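Side-chain contacts in transcriptional regulator, MerR family (Bacillus thuringiensis serovar konkukian, PDB 3GPV), which probably binds DNA and regulates transcription as a member of the MerR family: residues Lys24-Thr29 with Lys61-Ile66; Phe42-Arg47 with Gln81-Ser86; Lys70-Pro75 with Ala105-Leu110. All blocks are in the same frame, centred on the assembly; numbering follows the deposited sequence.

Interaction 1: Lys24-Thr29 with Lys61-Ile66; sequences KMQHLT and KYLEMI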
loop_
_atom_site.group_PDB
_atom_site.type_symbol
_atom_site.label_atom_id
_atom_site.label_comp_id
_atom_site.label_asym_id
_atom_site.label_seq_id
_atom_site.Cartn_x
_atom_site.Cartn_y
_atom_site.Cartn_z
ATOM N N LYS B 24 -11.541 -16.583 8.653
ATOM C CA LYS B 24 -12.856 -16.162 8.201
ATOM C C LYS B 24 -13.263 -14.846 8.861
ATOM O O LYS B 24 -13.722 -13.927 8.186
ATOM C CB LYS B 24 -13.890 -17.243 8.504
ATOM C CG LYS B 24 -13.567 -18.591 7.887
ATOM C CD LYS B 24 -14.684 -19.600 8.079
ATOM C CE LYS B 24 -14.339 -20.922 7.404
ATOM N NZ LYS B 24 -15.456 -21.911 7.498
HETATM N N MSE B 25 -13.103 -14.744 10.177
HETATM C CA MSE B 25 -13.475 -13.513 10.844
HETATM C C MSE B 25 -12.632 -12.346 10.354
HETATM O O MSE B 25 -13.137 -11.244 10.202
HETATM C CB MSE B 25 -13.332 -13.661 12.355
HETATM C CG MSE B 25 -14.345 -14.607 12.951
HETATM SE SE MSE B 25 -14.165 -14.688 14.871
HETATM C CE MSE B 25 -12.603 -15.705 15.083
ATOM N N GLN B 26 -11.354 -12.596 10.102
ATOM C CA GLN B 26 -10.471 -11.525 9.649
ATOM C C GLN B 26 -10.407 -11.393 8.151
ATOM O O GLN B 26 -9.579 -10.655 7.640
ATOM C CB GLN B 26 -9.056 -11.672 10.233
ATOM C CG GLN B 26 -9.065 -11.604 11.744
ATOM C CD GLN B 26 -9.545 -10.259 12.255
ATOM O OE1 GLN B 26 -9.025 -9.215 11.859
ATOM N NE2 GLN B 26 -10.539 -10.277 13.146
ATOM N N HIS B 27 -11.326 -12.060 7.456
ATOM C CA HIS B 27 -11.366 -12.021 6.000
ATOM C C HIS B 27 -9.977 -12.259 5.429
ATOM O O HIS B 27 -9.540 -11.571 4.507
ATOM C CB HIS B 27 -11.913 -10.680 5.504
ATOM C CG HIS B 27 -13.350 -10.459 5.839
ATOM N ND1 HIS B 27 -13.990 -9.257 5.628
ATOM C CD2 HIS B 27 -14.278 -11.289 6.369
ATOM C CE1 HIS B 27 -15.248 -9.356 6.016
ATOM N NE2 HIS B 27 -15.449 -10.580 6.470
ATOM N N LEU B 28 -9.287 -13.239 6.004
ATOM C CA LEU B 28 -7.950 -13.616 5.571
ATOM C C LEU B 28 -8.033 -15.024 5.006
ATOM O O LEU B 28 -8.942 -15.776 5.347
ATOM C CB LEU B 28 -6.984 -13.621 6.753
ATOM C CG LEU B 28 -6.618 -12.308 7.441
ATOM C CD1 LEU B 28 -5.978 -12.616 8.785
ATOM C CD2 LEU B 28 -5.675 -11.505 6.561
ATOM N N THR B 29 -7.096 -15.378 4.133
ATOM C CA THR B 29 -7.076 -16.718 3.572
ATOM C C THR B 29 -6.272 -17.547 4.558
ATOM O O THR B 29 -5.479 -17.001 5.321
ATOM C CB THR B 29 -6.383 -16.760 2.188
ATOM O OG1 THR B 29 -5.017 -16.350 2.317
ATOM C CG2 THR B 29 -7.098 -15.847 1.207
ATOM N N LYS B 61 -6.453 -9.994 19.748
ATOM C CA LYS B 61 -6.147 -8.572 19.899
ATOM C C LYS B 61 -4.788 -8.323 19.254
ATOM O O LYS B 61 -4.606 -7.349 18.534
ATOM C CB LYS B 61 -6.123 -8.182 21.381
ATOM C CG LYS B 61 -7.497 -8.249 22.034
ATOM C CD LYS B 61 -7.422 -8.097 23.551
ATOM C CE LYS B 61 -8.811 -8.170 24.190
ATOM N NZ LYS B 61 -8.747 -8.294 25.680
ATOM N N TYR B 62 -3.841 -9.220 19.496
ATOM C CA TYR B 62 -2.517 -9.091 18.898
ATOM C C TYR B 62 -2.606 -9.217 17.371
ATOM O O TYR B 62 -1.902 -8.527 16.633
ATOM C CB TYR B 62 -1.583 -10.175 19.437
ATOM C CG TYR B 62 -0.850 -9.822 20.713
ATOM C CD1 TYR B 62 -0.069 -8.671 20.793
ATOM C CD2 TYR B 62 -0.884 -10.672 21.814
ATOM C CE1 TYR B 62 0.665 -8.378 21.935
ATOM C CE2 TYR B 62 -0.155 -10.392 22.962
ATOM C CZ TYR B 62 0.620 -9.242 23.018
ATOM O OH TYR B 62 1.355 -8.958 24.145
ATOM N N LEU B 63 -3.475 -10.102 16.891
ATOM C CA LEU B 63 -3.622 -10.272 15.449
ATOM C C LEU B 63 -4.162 -9.010 14.787
ATOM O O LEU B 63 -3.745 -8.642 13.693
ATOM C CB LEU B 63 -4.560 -11.442 15.123
ATOM C CG LEU B 63 -4.932 -11.584 13.632
ATOM C CD1 LEU B 63 -3.676 -11.728 12.786
ATOM C CD2 LEU B 63 -5.836 -12.792 13.428
ATOM N N GLU B 64 -5.107 -8.354 15.447
ATOM C CA GLU B 64 -5.674 -7.138 14.896
ATOM C C GLU B 64 -4.608 -6.072 14.756
ATOM O O GLU B 64 -4.620 -5.310 13.791
ATOM C CB GLU B 64 -6.826 -6.644 15.770
ATOM C CG GLU B 64 -8.045 -7.564 15.715
ATOM C CD GLU B 64 -9.301 -6.941 16.286
ATOM O OE1 GLU B 64 -9.678 -5.840 15.832
ATOM O OE2 GLU B 64 -9.918 -7.558 17.180
HETATM N N MSE B 65 -3.680 -6.018 15.709
HETATM C CA MSE B 65 -2.621 -5.015 15.609
HETATM C C MSE B 65 -1.645 -5.433 14.533
HETATM O O MSE B 65 -1.198 -4.606 13.755
HETATM C CB MSE B 65 -1.882 -4.801 16.932
HETATM C CG MSE B 65 -0.795 -3.715 16.844
HETATM SE SE MSE B 65 -1.436 -1.925 16.343
HETATM C CE MSE B 65 -2.415 -1.596 17.987
ATOM N N ILE B 66 -1.327 -6.716 14.479
ATOM C CA ILE B 66 -0.410 -7.193 13.459
ATOM C C ILE B 66 -0.962 -6.742 12.120
ATOM O O ILE B 66 -0.261 -6.119 11.337
ATOM C CB ILE B 66 -0.253 -8.732 13.481
ATOM C CG1 ILE B 66 0.396 -9.159 14.795
ATOM C CG2 ILE B 66 0.580 -9.188 12.304
ATOM C CD1 ILE B 66 1.670 -8.385 15.145
#
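Q26 and L63 meet alongside one another, their side chains sliding past in opposite directions so that methylene and methyl touch: Q26 CG lies 3.8 Å from L63 CD2. The Q26 chain leaves with CG beside the backbone N (chi1 -61°) and bends at chi2, about the CB-CG bond, which lays its aliphatic part against the leucine and carries the amide on towards E64. There the touch is looser, Q26 OE1 standing 4.3 Å from E64 CG, a methylene rather than the carboxylate. From helix 57-70, L63 holds CG anti to its backbone N (chi1 172°) and so points CD2 at the Q26 methylenes. L28 approaches the same methyl from the turn, its CD1 4.6 Å from L63 CD2, at the margin of the contact. The interface is thus apolar in its centre, with the polar end of Q26 at the E64 side. Behind L63 stands F42, while L67, one turn further along the helix, packs against both Q26 and L28. The chain path of 24-29 presents Q26 and L28: helix 19-25 closes in a Schellman motif at H27, whose positive phi turns the chain, with H27 N bonded to K24 O at 3.1 Å. T29 then caps helix 30-38, its OG1 also bonded to S31 OG and its N to Q32 OE1. Helix, tight turn and second helix form the helix-turn-helix of the MerR DNA-binding domain, here docked by its turn on helix 57-70.

Interaction 2: Phe42-Arg47 with Gln81-Ser86; sequences FPFLQR and QFIDWS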
loop_
_atom_site.group_PDB
_atom_site.type_symbol
_atom_site.label_atom_id
_atom_site.label_comp_id
_atom_site.label_asym_id
_atom_site.label_seq_id
_atom_site.Cartn_x
_atom_site.Cartn_y
_atom_site.Cartn_z
ATOM N N PHE B 42 3.163 -15.031 15.716
ATOM C CA PHE B 42 2.219 -15.549 16.699
ATOM C C PHE B 42 2.888 -16.389 17.787
ATOM O O PHE B 42 2.509 -17.537 18.002
ATOM C CB PHE B 42 1.150 -16.415 16.022
ATOM C CG PHE B 42 0.471 -15.761 14.854
ATOM C CD1 PHE B 42 0.027 -14.443 14.930
ATOM C CD2 PHE B 42 0.227 -16.486 13.689
ATOM C CE1 PHE B 42 -0.655 -13.860 13.865
ATOM C CE2 PHE B 42 -0.453 -15.915 12.618
ATOM C CZ PHE B 42 -0.897 -14.599 12.706
ATOM N N PRO B 43 3.885 -15.831 18.490
ATOM C CA PRO B 43 4.545 -16.611 19.541
ATOM C C PRO B 43 3.616 -16.826 20.728
ATOM O O PRO B 43 3.875 -17.657 21.594
ATOM C CB PRO B 43 5.750 -15.745 19.919
ATOM C CG PRO B 43 5.982 -14.897 18.695
ATOM C CD PRO B 43 4.582 -14.554 18.277
ATOM N N PHE B 44 2.524 -16.072 20.743
ATOM C CA PHE B 44 1.542 -16.113 21.822
ATOM C C PHE B 44 0.396 -17.098 21.631
ATOM O O PHE B 44 -0.552 -17.108 22.412
ATOM C CB PHE B 44 0.967 -14.716 21.993
ATOM C CG PHE B 44 0.579 -14.074 20.696
ATOM C CD1 PHE B 44 -0.585 -14.444 20.041
ATOM C CD2 PHE B 44 1.405 -13.123 20.107
ATOM C CE1 PHE B 44 -0.921 -13.878 18.816
ATOM C CE2 PHE B 44 1.078 -12.553 18.884
ATOM C CZ PHE B 44 -0.085 -12.929 18.238
ATOM N N LEU B 45 0.473 -17.923 20.598
ATOM C CA LEU B 45 -0.589 -18.881 20.346
ATOM C C LEU B 45 -0.594 -20.027 21.355
ATOM O O LEU B 45 0.447 -20.597 21.677
ATOM C CB LEU B 45 -0.467 -19.412 18.920
ATOM C CG LEU B 45 -1.631 -19.055 17.991
ATOM C CD1 LEU B 45 -2.162 -17.658 18.301
ATOM C CD2 LEU B 45 -1.160 -19.166 16.560
ATOM N N GLN B 46 -1.786 -20.348 21.853
ATOM C CA GLN B 46 -1.965 -21.409 22.835
ATOM C C GLN B 46 -2.227 -22.767 22.196
ATOM O O GLN B 46 -2.183 -22.913 20.972
ATOM C CB GLN B 46 -3.126 -21.065 23.771
ATOM C CG GLN B 46 -2.722 -20.901 25.220
ATOM C CD GLN B 46 -1.922 -19.638 25.470
ATOM O OE1 GLN B 46 -2.431 -18.528 25.307
ATOM N NE2 GLN B 46 -0.664 -19.801 25.874
ATOM N N ARG B 47 -2.509 -23.749 23.051
ATOM C CA ARG B 47 -2.783 -25.129 22.649
ATOM C C ARG B 47 -4.146 -25.556 23.175
ATOM O O ARG B 47 -4.553 -25.152 24.261
ATOM C CB ARG B 47 -1.736 -26.072 23.241
ATOM C CG ARG B 47 -0.306 -25.769 22.862
ATOM C CD ARG B 47 0.093 -26.539 21.626
ATOM N NE ARG B 47 1.432 -26.180 21.177
ATOM C CZ ARG B 47 1.924 -26.496 19.987
ATOM N NH1 ARG B 47 1.182 -27.183 19.129
ATOM N NH2 ARG B 47 3.149 -26.115 19.650
ATOM N N GLN B 81 9.436 -7.399 15.675
ATOM C CA GLN B 81 10.170 -6.757 16.753
ATOM C C GLN B 81 9.173 -6.224 17.771
ATOM O O GLN B 81 9.427 -6.235 18.980
ATOM C CB GLN B 81 11.010 -5.617 16.192
ATOM C CG GLN B 81 11.949 -4.983 17.184
ATOM C CD GLN B 81 13.016 -4.154 16.500
ATOM O OE1 GLN B 81 12.717 -3.193 15.791
ATOM N NE2 GLN B 81 14.274 -4.529 16.703
ATOM N N PHE B 82 8.031 -5.764 17.270
ATOM C CA PHE B 82 6.974 -5.235 18.125
ATOM C C PHE B 82 6.397 -6.368 18.971
ATOM O O PHE B 82 6.127 -6.207 20.160
ATOM C CB PHE B 82 5.860 -4.624 17.273
ATOM C CG PHE B 82 4.601 -4.345 18.038
ATOM C CD1 PHE B 82 4.536 -3.287 18.935
ATOM C CD2 PHE B 82 3.488 -5.163 17.889
ATOM C CE1 PHE B 82 3.380 -3.044 19.680
ATOM C CE2 PHE B 82 2.331 -4.930 18.627
ATOM C CZ PHE B 82 2.278 -3.866 19.525
ATOM N N ILE B 83 6.205 -7.514 18.332
ATOM C CA ILE B 83 5.658 -8.687 18.988
ATOM C C ILE B 83 6.617 -9.225 20.037
ATOM O O ILE B 83 6.212 -9.534 21.157
ATOM C CB ILE B 83 5.380 -9.779 17.956
ATOM C CG1 ILE B 83 4.328 -9.281 16.970
ATOM C CG2 ILE B 83 4.923 -11.052 18.640
ATOM C CD1 ILE B 83 4.207 -10.158 15.729
ATOM N N ASP B 84 7.889 -9.337 19.670
ATOM C CA ASP B 84 8.893 -9.837 20.597
ATOM C C ASP B 84 8.976 -8.934 21.815
ATOM O O ASP B 84 9.073 -9.418 22.940
ATOM C CB ASP B 84 10.259 -9.940 19.915
ATOM C CG ASP B 84 10.294 -11.009 18.839
ATOM O OD1 ASP B 84 9.651 -12.062 19.024
ATOM O OD2 ASP B 84 10.973 -10.805 17.813
ATOM N N TRP B 85 8.934 -7.623 21.594
ATOM C CA TRP B 85 8.980 -6.673 22.702
ATOM C C TRP B 85 7.753 -6.823 23.589
ATOM O O TRP B 85 7.861 -6.769 24.812
ATOM C CB TRP B 85 9.042 -5.227 22.200
ATOM C CG TRP B 85 10.387 -4.784 21.732
ATOM C CD1 TRP B 85 11.590 -5.298 22.099
ATOM C CD2 TRP B 85 10.669 -3.688 20.854
ATOM N NE1 TRP B 85 12.609 -4.595 21.509
ATOM C CE2 TRP B 85 12.073 -3.599 20.738
ATOM C CE3 TRP B 85 9.871 -2.771 20.157
ATOM C CZ2 TRP B 85 12.700 -2.625 19.949
ATOM C CZ3 TRP B 85 10.495 -1.800 19.371
ATOM C CH2 TRP B 85 11.897 -1.738 19.276
ATOM N N SER B 86 6.586 -6.993 22.972
ATOM C CA SER B 86 5.350 -7.159 23.728
ATOM C C SER B 86 5.461 -8.405 24.598
ATOM O O SER B 86 4.933 -8.448 25.699
ATOM C CB SER B 86 4.153 -7.295 22.779
ATOM O OG SER B 86 3.996 -6.132 21.988
#
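I83 turns CG2 anti to its backbone N (chi1 -63° to CG1), aiming this methyl at P43 and F44, while F44, with CG between N and carbonyl carbon (chi1 47°), offers the methyl its ring edge. One methyl therefore serves both partners, each crossed at about a right angle. It meets the proline ring at P43 CD, 3.5 Å from I83 CG2, and the phenyl near the ring plane, with F44 CE2 4.1 Å from I83 CG2. A type I turn from F42 to L45, closed by a weak bond from L45 N to F42 O, brings P43 and F44 to the same I83 methyl; F42 CA sits over the rim of one F44 face. Within the helix, S86 OG bonds F82 O at 2.8 Å, tilted 33° from the carbonyl plane, opposite the face reached by S86 N. That hydroxyl also rests over the centre of the F82 ring. The turn bridges helix 30-38, onto which F42 packs, and strand 46-47, paired with strand 53-55. Helix 57-70 lies against both the turn and helix 76-88: Y62 stacks on F44 and touches S86, I66 packs on I83, and helix 93-128 lies against F82, W85 and S86.

Interaction 3: Lys70-Pro75 with Ala105-Leu110; sequences KNTGMP and ANVLQL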
loop_
_atom_site.group_PDB
_atom_site.type_symbol
_atom_site.label_atom_id
_atom_site.label_comp_id
_atom_site.label_asym_id
_atom_site.label_seq_id
_atom_site.Cartn_x
_atom_site.Cartn_y
_atom_site.Cartn_z
ATOM N N LYS B 70 0.554 -4.015 9.482
ATOM C CA LYS B 70 0.892 -4.516 8.161
ATOM C C LYS B 70 0.116 -3.759 7.088
ATOM O O LYS B 70 0.656 -3.442 6.034
ATOM C CB LYS B 70 0.610 -6.022 8.078
ATOM C CG LYS B 70 0.601 -6.611 6.676
ATOM C CD LYS B 70 -0.780 -6.455 6.046
ATOM C CE LYS B 70 -0.908 -7.185 4.715
ATOM N NZ LYS B 70 -2.311 -7.107 4.203
ATOM N N ASN B 71 -1.147 -3.465 7.363
ATOM C CA ASN B 71 -1.972 -2.746 6.404
ATOM C C ASN B 71 -1.596 -1.272 6.284
ATOM O O ASN B 71 -2.121 -0.560 5.428
ATOM C CB ASN B 71 -3.445 -2.886 6.776
ATOM C CG ASN B 71 -3.997 -4.264 6.451
ATOM O OD1 ASN B 71 -5.006 -4.687 7.010
ATOM N ND2 ASN B 71 -3.346 -4.959 5.537
ATOM N N THR B 72 -0.698 -0.809 7.150
ATOM C CA THR B 72 -0.260 0.575 7.095
ATOM C C THR B 72 1.189 0.651 6.649
ATOM O O THR B 72 1.847 1.679 6.801
ATOM C CB THR B 72 -0.449 1.316 8.446
ATOM O OG1 THR B 72 0.026 0.512 9.527
ATOM C CG2 THR B 72 -1.913 1.632 8.667
ATOM N N GLY B 73 1.678 -0.461 6.107
ATOM C CA GLY B 73 3.028 -0.511 5.582
ATOM C C GLY B 73 4.209 -0.774 6.494
ATOM O O GLY B 73 5.353 -0.597 6.055
HETATM N N MSE B 74 3.987 -1.197 7.737
HETATM C CA MSE B 74 5.141 -1.458 8.590
HETATM C C MSE B 74 5.846 -2.704 8.106
HETATM O O MSE B 74 5.208 -3.705 7.819
HETATM C CB MSE B 74 4.774 -1.629 10.069
HETATM C CG MSE B 74 6.038 -1.845 10.901
HETATM SE SE MSE B 74 5.618 -2.017 12.775
HETATM C CE MSE B 74 5.057 -0.203 13.145
ATOM N N PRO B 75 7.178 -2.646 7.958
ATOM C CA PRO B 75 7.972 -3.790 7.500
ATOM C C PRO B 75 7.723 -4.982 8.422
ATOM O O PRO B 75 7.527 -4.816 9.624
ATOM C CB PRO B 75 9.392 -3.264 7.589
ATOM C CG PRO B 75 9.210 -1.813 7.247
ATOM C CD PRO B 75 8.005 -1.435 8.061
ATOM N N ALA B 105 3.092 8.737 13.031
ATOM C CA ALA B 105 3.638 9.768 12.160
ATOM C C ALA B 105 3.604 9.252 10.705
ATOM O O ALA B 105 3.175 9.957 9.790
ATOM C CB ALA B 105 5.081 10.120 12.604
ATOM N N ASN B 106 4.031 8.010 10.496
ATOM C CA ASN B 106 4.022 7.431 9.156
ATOM C C ASN B 106 2.599 7.333 8.578
ATOM O O ASN B 106 2.358 7.615 7.407
ATOM C CB ASN B 106 4.645 6.038 9.176
ATOM C CG ASN B 106 6.155 6.073 9.270
ATOM O OD1 ASN B 106 6.797 6.928 8.671
ATOM N ND2 ASN B 106 6.730 5.126 10.006
ATOM N N VAL B 107 1.649 6.939 9.408
ATOM C CA VAL B 107 0.294 6.811 8.911
ATOM C C VAL B 107 -0.287 8.183 8.577
ATOM O O VAL B 107 -1.011 8.324 7.606
ATOM C CB VAL B 107 -0.597 6.042 9.909
ATOM C CG1 VAL B 107 -2.016 5.949 9.369
ATOM C CG2 VAL B 107 -0.052 4.639 10.105
ATOM N N LEU B 108 0.041 9.203 9.359
ATOM C CA LEU B 108 -0.453 10.542 9.048
ATOM C C LEU B 108 0.060 10.955 7.662
ATOM O O LEU B 108 -0.675 11.519 6.852
ATOM C CB LEU B 108 0.034 11.564 10.072
ATOM C CG LEU B 108 -0.765 11.954 11.330
ATOM C CD1 LEU B 108 -2.234 11.584 11.191
ATOM C CD2 LEU B 108 -0.139 11.302 12.536
ATOM N N GLN B 109 1.335 10.686 7.401
ATOM C CA GLN B 109 1.917 11.027 6.101
ATOM C C GLN B 109 1.220 10.233 4.994
ATOM O O GLN B 109 0.956 10.750 3.901
ATOM C CB GLN B 109 3.414 10.709 6.070
ATOM C CG GLN B 109 4.090 11.163 4.774
ATOM C CD GLN B 109 4.039 12.682 4.609
ATOM O OE1 GLN B 109 4.477 13.416 5.486
ATOM N NE2 GLN B 109 3.493 13.150 3.494
ATOM N N LEU B 110 0.956 8.964 5.282
ATOM C CA LEU B 110 0.291 8.082 4.340
ATOM C C LEU B 110 -1.070 8.640 3.938
ATOM O O LEU B 110 -1.420 8.629 2.765
ATOM C CB LEU B 110 0.131 6.685 4.948
ATOM C CG LEU B 110 -0.677 5.643 4.155
ATOM C CD1 LEU B 110 -0.047 5.414 2.782
ATOM C CD2 LEU B 110 -0.742 4.335 4.950
#
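T72 presses its CB and CG2 against one methyl of V107, the two side chains meeting at a slant. The closest pair is T72 CB with V107 CG2 at 3.7 Å, and T72 CG2 follows at 3.8 Å from that same V107 CG2. On V107, CG1 is anti to the backbone N (chi1 179°), which leaves CG2 anti to the carbonyl carbon and facing the loop. T72 divides its two branches by polarity: at chi1 46° OG1 sits between the backbone N and the carbonyl carbon, turned back to the end of helix 57-70, whereas CG2 goes beside the N and lies on the valine. OG1 gives its proton mainly to the carbonyl oxygen of C68, with that of L69 a lesser, shared acceptor, and accepts from Q103 NE2. These bonds satisfy a buried hydroxyl and fix its rotation, so the methyl is held on V107. L110 brings CD2 to 4.1 Å from T72 O, extending the apolar cover over the backbone of the turn. That turn is type I from K70 to G73, with G73 N bonded to K70 O at 3.2 Å; G73, at positive phi, ends helix 57-70 in a Schellman motif. The loop continues to P75 at the N-cap of helix 76-88, while M74 packs back on I79 of that helix and on L99 and Q103 of helix 93-128. Segment 105-110 belongs to the predicted coiled coil, and the second subunit closes on it: its T114 touches V107 and L110, its N117 touches T72, and its L118 touches L108. The contact thus seats the corner between helices 57-70 and 76-88 on the long helix 93-128, at the interface with the second subunit.

In the fold
The contacts interleave along the chain: interaction 1 closes before interaction 3 opens, while interaction 2 alternates with both. Helix 57-70 is the common support, contributing 61-66 to interaction 1 and leading straight into the loop of interaction 3. Interactions 1 and 2, centres 14 Å apart, touch directly through the packing of helices 57-70 and 76-88, as where M65 CG lies 3.8 Å from F82 CE2. Interactions 1 and 3 have centres 17 Å apart, and interactions 2 and 3, 21 Å apart, lie on opposite sides of the chain's centre. Together they connect the helix-turn-helix and wing region, through the helical pair, to the long helix that meets the second subunit.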